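Local coordinates for protein NOVW (Streptomyces niveus, PDB 2C0Z) that acts as a 3-epimerase on a dTDP-linked 4-keto-6-deoxy sugar, working with NovU to make the deoxysugar precursor of the antibiotic novobiocin, at residues 146-149 against 150-153; 157-160 against 161-164; 172-175 against 176-179. One frame throughout, in Å; residues are numbered along the deposited sequence.

Contact 1 (146-149 against 150-153); sequences TYDP and ATEH
Asp148 and Ala150 meet in an Asx turn, built into a type I beta turn that carries the chain from the loop after strand 136-143 into strand 152-154. OD1 of Asp148 accepts from Ala150 N at 3.1 Å, the N-H arriving from above the carboxylate plane. The reach comes from the first torsion: CG stands anti to the backbone N (chi1 -179°), which carries the carboxylate over the residues that follow. Asp148 O takes the amide of Thr151 and, weakly, that of Glu152, completing an Asx motif in which one aspartate grips three N-H groups. Pro149 suits its place, because its ring holds phi near the turn value and no N-H is needed there. Thr151 lays its side chain across that of Asp148 at about a right angle, with OG1 3.6 Å from Asp148 CB and the methyl CG2 3.8 Å from Asp148 OD2. A water joins Thr151 OG1 to Asp148 N and closes this side of the turn.

On the way into the strand, Glu152 stretches out to Tyr147. Its OE2 makes a salt bridge with Arg176, while OE1 is turned to the tyrosine. By similarity Glu152 binds substrate, and Tyr147 stacks on the thymidine ring, so the turn probably holds two pocket residues in place. The backbone N of Pro149 lies over one face of the tyrosine ring, near its rim. The carboxylate of Glu152 stands almost perpendicular to that ring (84°), and OE1 lies in the ring plane at its edge, 3.5 Å from both CD1 and CE1 of Tyr147.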
ATOM      1  N   THR A 146       4.388  -9.339 -11.669  1.00 15.43           N
ATOM      2  CA  THR A 146       4.175 -10.336 -10.634  1.00 16.63           C
ATOM      3  C   THR A 146       5.429 -11.155 -10.407  1.00 17.55           C
ATOM      4  O   THR A 146       6.333 -11.220 -11.267  1.00 18.26           O
ATOM      5  CB  THR A 146       3.033 -11.283 -10.999  1.00 16.06           C
ATOM      6  OG1 THR A 146       3.258 -11.861 -12.291  1.00 18.91           O
ATOM      7  CG2 THR A 146       1.707 -10.535 -11.077  1.00 15.50           C
ATOM      8  N   TYR A 147       5.505 -11.751  -9.231  1.00 19.29           N
ATOM      9  CA  TYR A 147       6.643 -12.591  -8.885  1.00 20.97           C
ATOM     10  C   TYR A 147       6.785 -13.746  -9.849  1.00 21.22           C
ATOM     11  O   TYR A 147       5.831 -14.480 -10.138  1.00 21.90           O
ATOM     12  CB  TYR A 147       6.487 -13.127  -7.466  1.00 21.57           C
ATOM     13  CG  TYR A 147       7.572 -14.106  -7.072  1.00 23.93           C
ATOM     14  CD1 TYR A 147       8.873 -13.674  -6.878  1.00 25.15           C
ATOM     15  CD2 TYR A 147       7.287 -15.453  -6.903  1.00 27.56           C
ATOM     16  CE1 TYR A 147       9.881 -14.561  -6.520  1.00 27.80           C
ATOM     17  CE2 TYR A 147       8.290 -16.361  -6.541  1.00 29.23           C
ATOM     18  CZ  TYR A 147       9.578 -15.899  -6.353  1.00 29.67           C
ATOM     19  OH  TYR A 147      10.573 -16.775  -5.990  1.00 33.17           O
ATOM     20  N   ASP A 148       8.003 -13.892 -10.353  1.00 21.38           N
ATOM     21  CA  ASP A 148       8.396 -15.007 -11.187  1.00 21.54           C
ATOM     22  C   ASP A 148       9.766 -15.470 -10.672  1.00 22.96           C
ATOM     23  O   ASP A 148      10.748 -14.711 -10.724  1.00 22.33           O
ATOM     24  CB  ASP A 148       8.461 -14.540 -12.628  1.00 22.00           C
ATOM     25  CG  ASP A 148       8.843 -15.639 -13.590  1.00 24.50           C
ATOM     26  OD1 ASP A 148       9.217 -16.732 -13.127  1.00 25.80           O
ATOM     27  OD2 ASP A 148       8.825 -15.465 -14.825  1.00 26.89           O
ATOM     28  N   PRO A 149       9.862 -16.694 -10.145  1.00 23.77           N
ATOM     29  CA  PRO A 149      11.143 -17.146  -9.563  1.00 24.32           C
ATOM     30  C   PRO A 149      12.275 -17.228 -10.596  1.00 24.06           C
ATOM     31  O   PRO A 149      13.441 -17.140 -10.241  1.00 25.64           O
ATOM     32  CB  PRO A 149      10.802 -18.537  -8.992  1.00 24.66           C
ATOM     33  CG  PRO A 149       9.598 -18.987  -9.761  1.00 25.20           C
ATOM     34  CD  PRO A 149       8.818 -17.732 -10.078  1.00 24.37           C
ATOM     35  N   ALA A 150      11.934 -17.342 -11.867  1.00 23.60           N
ATOM     36  CA  ALA A 150      12.918 -17.440 -12.937  1.00 23.75           C
ATOM     37  C   ALA A 150      13.644 -16.130 -13.222  1.00 23.47           C
ATOM     38  O   ALA A 150      14.735 -16.132 -13.813  1.00 23.53           O
ATOM     39  CB  ALA A 150      12.245 -17.919 -14.220  1.00 24.39           C
ATOM     40  N   THR A 151      13.030 -15.008 -12.841  1.00 21.98           N
ATOM     41  CA  THR A 151      13.585 -13.700 -13.192  1.00 21.34           C
ATOM     42  C   THR A 151      14.073 -12.899 -12.001  1.00 21.15           C
ATOM     43  O   THR A 151      14.681 -11.849 -12.211  1.00 21.01           O
ATOM     44  CB  THR A 151      12.578 -12.840 -13.970  1.00 21.41           C
ATOM     45  OG1 THR A 151      11.410 -12.601 -13.171  1.00 20.34           O
ATOM     46  CG2 THR A 151      12.083 -13.567 -15.193  1.00 22.78           C
ATOM     47  N   GLU A 152      13.795 -13.345 -10.781  1.00 20.95           N
ATOM     48  CA  GLU A 152      14.247 -12.591  -9.605  1.00 22.23           C
ATOM     49  C   GLU A 152      15.594 -13.071  -9.114  1.00 20.90           C
ATOM     50  O   GLU A 152      15.773 -14.248  -8.760  1.00 22.19           O
ATOM     51  CB  GLU A 152      13.266 -12.619  -8.439  1.00 23.91           C
ATOM     52  CG  GLU A 152      13.662 -11.550  -7.411  1.00 28.24           C
ATOM     53  CD  GLU A 152      12.701 -11.452  -6.253  1.00 33.45           C
ATOM     54  OE1 GLU A 152      11.486 -11.400  -6.507  1.00 37.30           O
ATOM     55  OE2 GLU A 152      13.166 -11.415  -5.091  1.00 35.69           O
ATOM     56  N   HIS A 153      16.550 -12.150  -9.082  1.00 18.77           N
ATOM     57  CA  HIS A 153      17.907 -12.479  -8.715  1.00 17.33           C
ATOM     58  C   HIS A 153      18.447 -11.460  -7.729  1.00 15.72           C
ATOM     59  O   HIS A 153      17.722 -10.558  -7.287  1.00 13.52           O
ATOM     60  CB  HIS A 153      18.732 -12.590  -9.983  1.00 18.06           C
ATOM     61  CG  HIS A 153      18.190 -13.627 -10.919  1.00 21.32           C
ATOM     62  ND1 HIS A 153      17.752 -13.347 -12.194  1.00 24.06           N
ATOM     63  CD2 HIS A 153      17.958 -14.945 -10.722  1.00 24.77           C
ATOM     64  CE1 HIS A 153      17.315 -14.459 -12.753  1.00 24.78           C
ATOM     65  NE2 HIS A 153      17.409 -15.437 -11.873  1.00 25.25           N
TER
HETATM   66  O   HOH W   1      10.106 -11.615 -10.657  1.00 23.84           O
HETATM   67  O   HOH W   2      14.675 -16.385  -8.124  1.00 39.49           O

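Contact 2 (157-160 against 161-164); sequences PLDP and ELAI
Asp159 closes over Glu161 and Leu162 in an Asx motif, a single tight turn within the long loop between strand 152-154 and helix 175-178. Asp159 is the residue most enclosed here. With CG anti to the backbone N (chi1 176°), OD2 faces the N-H groups of Glu161 and Leu162. Leu162 N gives OD2 a good bond of 3.0 Å on the anti lone pair, the one turned away from OD1. Glu161 N is also close, 2.8 Å from Asp159 OD2, but its N-H points poorly and the bond is weak. The backbone takes part as well: Ala163 N donates to Asp159 O at 2.8 Å, which closes a ring of five residues. Ala163 then takes up left-handed helical angles (50/51°), a conformation that a small side chain tolerates more readily than a branched one, and the helical run of Pro160 to Leu162 ends there.

Pro160 starts that run, its ring restricting phi at the first corner of the turn. Glu161 sets its CB 3.3 Å from Asp159 OD2 and runs an extended chain along the surface beside Leu183 and Ala184 of helix 183-188. Leu162 turns inward to Val95 of strand 89-96 and Leu183, while its CG lies 3.6 Å from Asp159 OD2, so the buried carboxylate has a greasy wall on one side. A water donates to Pro157 O and Asp159 O and accepts from Ile164 N, tying the two arms of the turn together.

Asp159 OD1 receives the amide of Leu183, at the start of helix 183-188, and another water that also donates to Glu161 OE1. The two carboxylates stand 4.5 Å apart, Asp159 OD2 to Glu161 OE1. The surrounding amides and this water probably offset their mutual repulsion and keep the buried aspartate ionised.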
ATOM      1  N   PRO A 157      24.547  -8.177  -0.444  1.00 11.91           N
ATOM      2  CA  PRO A 157      24.422  -6.818   0.114  1.00 11.74           C
ATOM      3  C   PRO A 157      25.676  -6.294   0.812  1.00 12.14           C
ATOM      4  O   PRO A 157      25.776  -5.091   1.044  1.00 11.52           O
ATOM      5  CB  PRO A 157      23.246  -6.954   1.091  1.00 10.93           C
ATOM      6  CG  PRO A 157      23.226  -8.345   1.472  1.00 12.28           C
ATOM      7  CD  PRO A 157      23.707  -9.156   0.277  1.00 12.36           C
ATOM      8  N   LEU A 158      26.644  -7.175   1.101  1.00 13.47           N
ATOM      9  CA  LEU A 158      27.935  -6.747   1.624  1.00 14.43           C
ATOM     10  C   LEU A 158      29.018  -6.716   0.533  1.00 14.47           C
ATOM     11  O   LEU A 158      30.220  -6.673   0.835  1.00 16.13           O
ATOM     12  CB  LEU A 158      28.355  -7.645   2.807  1.00 15.13           C
ATOM     13  CG  LEU A 158      27.321  -7.803   3.924  1.00 17.29           C
ATOM     14  CD1 LEU A 158      27.931  -8.647   5.068  1.00 20.07           C
ATOM     15  CD2 LEU A 158      26.853  -6.509   4.446  1.00 18.39           C
ATOM     16  N   ASP A 159      28.601  -6.660  -0.733  1.00 13.89           N
ATOM     17  CA  ASP A 159      29.523  -6.552  -1.868  1.00 14.06           C
ATOM     18  C   ASP A 159      30.558  -5.424  -1.652  1.00 14.22           C
ATOM     19  O   ASP A 159      30.199  -4.322  -1.217  1.00 13.83           O
ATOM     20  CB  ASP A 159      28.756  -6.252  -3.148  1.00 14.45           C
ATOM     21  CG  ASP A 159      29.673  -6.044  -4.302  1.00 15.23           C
ATOM     22  OD1 ASP A 159      30.079  -7.061  -4.890  1.00 15.13           O
ATOM     23  OD2 ASP A 159      30.094  -4.910  -4.645  1.00 12.86           O
ATOM     24  N   PRO A 160      31.836  -5.681  -1.956  1.00 14.81           N
ATOM     25  CA  PRO A 160      32.890  -4.686  -1.717  1.00 15.20           C
ATOM     26  C   PRO A 160      32.988  -3.488  -2.693  1.00 14.96           C
ATOM     27  O   PRO A 160      33.573  -2.459  -2.306  1.00 16.46           O
ATOM     28  CB  PRO A 160      34.171  -5.533  -1.780  1.00 16.11           C
ATOM     29  CG  PRO A 160      33.840  -6.609  -2.712  1.00 15.42           C
ATOM     30  CD  PRO A 160      32.373  -6.955  -2.468  1.00 14.97           C
ATOM     31  N   GLU A 161      32.512  -3.622  -3.922  1.00 14.66           N
ATOM     32  CA  GLU A 161      32.431  -2.482  -4.841  1.00 14.70           C
ATOM     33  C   GLU A 161      31.367  -1.507  -4.354  1.00 13.51           C
ATOM     34  O   GLU A 161      31.562  -0.289  -4.411  1.00 13.22           O
ATOM     35  CB  GLU A 161      32.106  -2.916  -6.281  1.00 15.12           C
ATOM     36  CG  GLU A 161      33.206  -3.618  -7.040  1.00 15.94           C
ATOM     37  CD  GLU A 161      32.778  -3.958  -8.445  1.00 16.37           C
ATOM     38  OE1 GLU A 161      32.118  -4.999  -8.635  1.00 16.65           O
ATOM     39  OE2 GLU A 161      33.110  -3.193  -9.378  1.00 17.95           O
ATOM     40  N   LEU A 162      30.224  -2.029  -3.899  1.00 12.41           N
ATOM     41  CA  LEU A 162      29.165  -1.171  -3.383  1.00 11.70           C
ATOM     42  C   LEU A 162      29.536  -0.616  -2.013  1.00 12.13           C
ATOM     43  O   LEU A 162      29.366   0.570  -1.764  1.00 11.34           O
ATOM     44  CB  LEU A 162      27.837  -1.956  -3.316  1.00 11.38           C
ATOM     45  CG  LEU A 162      27.362  -2.589  -4.628  1.00 11.70           C
ATOM     46  CD1 LEU A 162      26.109  -3.405  -4.396  1.00 13.16           C
ATOM     47  CD2 LEU A 162      27.091  -1.547  -5.722  1.00 12.62           C
ATOM     48  N   ALA A 163      30.016  -1.486  -1.122  1.00 11.89           N
ATOM     49  CA  ALA A 163      30.438  -1.094   0.205  1.00 12.29           C
ATOM     50  C   ALA A 163      29.375  -0.237   0.907  1.00 12.55           C
ATOM     51  O   ALA A 163      29.636   0.855   1.391  1.00 13.59           O
ATOM     52  CB  ALA A 163      31.795  -0.375   0.154  1.00 12.47           C
ATOM     53  N   ILE A 164      28.146  -0.752   0.899  1.00 12.65           N
ATOM     54  CA  ILE A 164      27.016  -0.018   1.421  1.00 13.25           C
ATOM     55  C   ILE A 164      27.170   0.190   2.934  1.00 14.29           C
ATOM     56  O   ILE A 164      27.517  -0.733   3.665  1.00 15.27           O
ATOM     57  CB  ILE A 164      25.728  -0.750   1.088  1.00 13.01           C
ATOM     58  CG1 ILE A 164      25.527  -0.775  -0.437  1.00 12.58           C
ATOM     59  CG2 ILE A 164      24.543  -0.063   1.806  1.00 13.03           C
ATOM     60  CD1 ILE A 164      24.541  -1.830  -0.971  1.00 12.14           C
TER
HETATM   61  O   HOH W   3      27.851  -3.533   0.121  1.00 14.41           O
HETATM   62  O   HOH W   4      32.026  -7.024  -6.773  1.00 14.50           O

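Contact 3 (172-175 against 176-179); sequences LLSP and RDQD. With SO4 (sulfate ion), chain B.
The backbone runs extended through Leu173 and Ser174, then winds at Pro175 into the short helix 175-178, where Ser174 O accepts from Gln178 N and Pro175 O from Asp179 N. Ser174 is the N-cap. Its OG sits between the backbone N and the carbonyl carbon (chi1 67°), the place from which it can accept from Asp177 N, 3.2 Å away; with the bond to Ser174 O this makes an ST motif. The same hydroxyl donates to O4 of a sulfate ion, probably from the crystallisation liquor, OG to O4 2.8 Å, so both its roles are used. Pro175 is well placed in the first turn, where its nitrogen has no helical acceptor to meet.

Gln178 reaches back, its chain extended beyond CG, to Leu173. Its NE2 gives a hydrogen bond of 2.9 Å to Leu173 O; the acceptor lies in the amide plane, while the donor stands well above the carbonyl plane. The glutamine's aliphatic part crosses the leucine, CG of Gln178 resting 3.4 Å from CB of Leu173, while the leucine side chain also packs on Val67 and Pro157.

Arg176 is extended and leads away from this helix turn toward Glu152. O1 of the sulfate lies near the guanidinium plane at its edge, but 4.2 Å from Arg176 NH1, too long for a direct bond. Asp177 is buried: OD1 bonds to His71 NE2 and OD2 to Gly69 N. A water binds Asp177 OD2 (2.7 Å) and Ser174 N, linking cap and carboxylate.

His71 is the proton acceptor by similarity, so Asp177 OD1 probably orients its imidazole, consistent with the His-Asp pair of RmlC-type epimerases. The capped helix thereby probably helps to position both that carboxylate and Arg176, a substrate-binding residue by similarity.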
ATOM      1  N   LEU A 172      21.735  -8.904   9.788  1.00 32.06           N
ATOM      2  CA  LEU A 172      21.118 -10.217   9.762  1.00 30.22           C
ATOM      3  C   LEU A 172      20.676 -10.497   8.323  1.00 28.56           C
ATOM      4  O   LEU A 172      19.695  -9.894   7.844  1.00 27.51           O
ATOM      5  CB  LEU A 172      19.912 -10.280  10.715  1.00 30.16           C
ATOM      6  N   LEU A 173      21.382 -11.432   7.674  1.00 26.09           N
ATOM      7  CA  LEU A 173      21.119 -11.851   6.288  1.00 24.81           C
ATOM      8  C   LEU A 173      20.446 -13.211   6.250  1.00 23.32           C
ATOM      9  O   LEU A 173      20.805 -14.116   7.014  1.00 25.17           O
ATOM     10  CB  LEU A 173      22.446 -11.952   5.502  1.00 24.63           C
ATOM     11  CG  LEU A 173      23.021 -10.713   4.820  1.00 26.26           C
ATOM     12  CD1 LEU A 173      22.877  -9.472   5.626  1.00 26.72           C
ATOM     13  CD2 LEU A 173      24.465 -10.957   4.428  1.00 25.82           C
ATOM     14  N   SER A 174      19.499 -13.376   5.334  1.00 21.64           N
ATOM     15  CA  SER A 174      18.889 -14.657   5.038  1.00 21.12           C
ATOM     16  C   SER A 174      19.920 -15.517   4.304  1.00 21.24           C
ATOM     17  O   SER A 174      20.868 -14.977   3.737  1.00 20.82           O
ATOM     18  CB  SER A 174      17.687 -14.463   4.132  1.00 21.18           C
ATOM     19  OG  SER A 174      18.115 -13.996   2.850  1.00 20.41           O
ATOM     20  N   PRO A 175      19.744 -16.833   4.289  1.00 21.63           N
ATOM     21  CA  PRO A 175      20.667 -17.694   3.542  1.00 21.82           C
ATOM     22  C   PRO A 175      20.779 -17.260   2.078  1.00 21.06           C
ATOM     23  O   PRO A 175      21.892 -17.198   1.531  1.00 21.67           O
ATOM     24  CB  PRO A 175      20.045 -19.096   3.703  1.00 22.33           C
ATOM     25  CG  PRO A 175      19.278 -19.012   4.975  1.00 22.72           C
ATOM     26  CD  PRO A 175      18.715 -17.614   5.014  1.00 22.15           C
ATOM     27  N   ARG A 176      19.653 -16.895   1.472  1.00 20.65           N
ATOM     28  CA  ARG A 176      19.636 -16.431   0.087  1.00 19.70           C
ATOM     29  C   ARG A 176      20.615 -15.263  -0.095  1.00 18.66           C
ATOM     30  O   ARG A 176      21.404 -15.263  -1.028  1.00 19.25           O
ATOM     31  CB  ARG A 176      18.231 -16.020  -0.323  1.00 20.91           C
ATOM     32  CG  ARG A 176      18.153 -15.184  -1.565  1.00 23.03           C
ATOM     33  CD  ARG A 176      16.842 -14.471  -1.817  1.00 27.42           C
ATOM     34  NE  ARG A 176      16.953 -13.692  -3.053  1.00 29.78           N
ATOM     35  CZ  ARG A 176      15.945 -13.070  -3.647  1.00 31.99           C
ATOM     36  NH1 ARG A 176      14.729 -13.124  -3.118  1.00 33.51           N
ATOM     37  NH2 ARG A 176      16.156 -12.390  -4.774  1.00 32.92           N
ATOM     38  N   ASP A 177      20.542 -14.246   0.756  1.00 17.32           N
ATOM     39  CA  ASP A 177      21.386 -13.065   0.556  1.00 15.67           C
ATOM     40  C   ASP A 177      22.844 -13.307   0.964  1.00 16.89           C
ATOM     41  O   ASP A 177      23.754 -12.749   0.366  1.00 16.17           O
ATOM     42  CB  ASP A 177      20.789 -11.852   1.276  1.00 15.72           C
ATOM     43  CG  ASP A 177      19.476 -11.426   0.690  1.00 14.52           C
ATOM     44  OD1 ASP A 177      19.211 -11.727  -0.503  1.00 13.77           O
ATOM     45  OD2 ASP A 177      18.612 -10.773   1.353  1.00 14.91           O
ATOM     46  N   GLN A 178      23.057 -14.190   1.938  1.00 18.12           N
ATOM     47  CA  GLN A 178      24.409 -14.569   2.357  1.00 19.24           C
ATOM     48  C   GLN A 178      25.125 -15.278   1.210  1.00 18.34           C
ATOM     49  O   GLN A 178      26.334 -15.128   1.048  1.00 20.24           O
ATOM     50  CB  GLN A 178      24.359 -15.527   3.560  1.00 20.76           C
ATOM     51  CG  GLN A 178      24.029 -14.923   4.885  1.00 25.96           C
ATOM     52  CD  GLN A 178      24.041 -15.967   6.017  1.00 32.59           C
ATOM     53  OE1 GLN A 178      24.995 -16.736   6.141  1.00 36.57           O
ATOM     54  NE2 GLN A 178      22.990 -15.986   6.829  1.00 33.98           N
ATOM     55  N   ASP A 179      24.368 -16.033   0.421  1.00 18.53           N
ATOM     56  CA  ASP A 179      24.920 -16.885  -0.638  1.00 18.60           C
ATOM     57  C   ASP A 179      24.938 -16.206  -2.013  1.00 17.43           C
ATOM     58  O   ASP A 179      25.408 -16.776  -2.998  1.00 17.60           O
ATOM     59  CB  ASP A 179      24.124 -18.192  -0.738  1.00 19.34           C
ATOM     60  CG  ASP A 179      24.295 -19.075   0.491  1.00 21.64           C
ATOM     61  OD1 ASP A 179      25.210 -18.839   1.313  1.00 23.90           O
ATOM     62  OD2 ASP A 179      23.534 -20.026   0.715  1.00 26.55           O
TER
HETATM   63  S   SO4 B1191      14.413 -14.749   1.697  1.00 49.31           S
HETATM   64  O1  SO4 B1191      13.457 -14.458   0.625  1.00 49.95           O
HETATM   65  O2  SO4 B1191      13.762 -14.539   3.000  1.00 48.91           O
HETATM   66  O3  SO4 B1191      14.846 -16.144   1.535  1.00 49.09           O
HETATM   67  O4  SO4 B1191      15.592 -13.879   1.552  1.00 48.50           O
HETATM   68  O   HOH W   5      18.601 -10.954   4.042  1.00 16.19           O

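Overall arrangement
All three contacts lie in the C-terminal part of the cupin domain and follow in series: contact 1 enters strand 152-154, contact 2 turns within the loop beyond it, and contact 3 begins helix 175-178. Contacts 1 and 2 have centres about 23 Å apart and are joined only through the sequence. Contact 3 touches both: it is about 17 Å from contact 1, linked by a salt bridge between strand and helix, and about 14 Å from contact 2, where Pro157 packs on Leu173 and Asp177. The loop thus folds back along the five-stranded sheet, bringing helix 175-178 beside strand 67-73 and probably completing one wall of the substrate pocket.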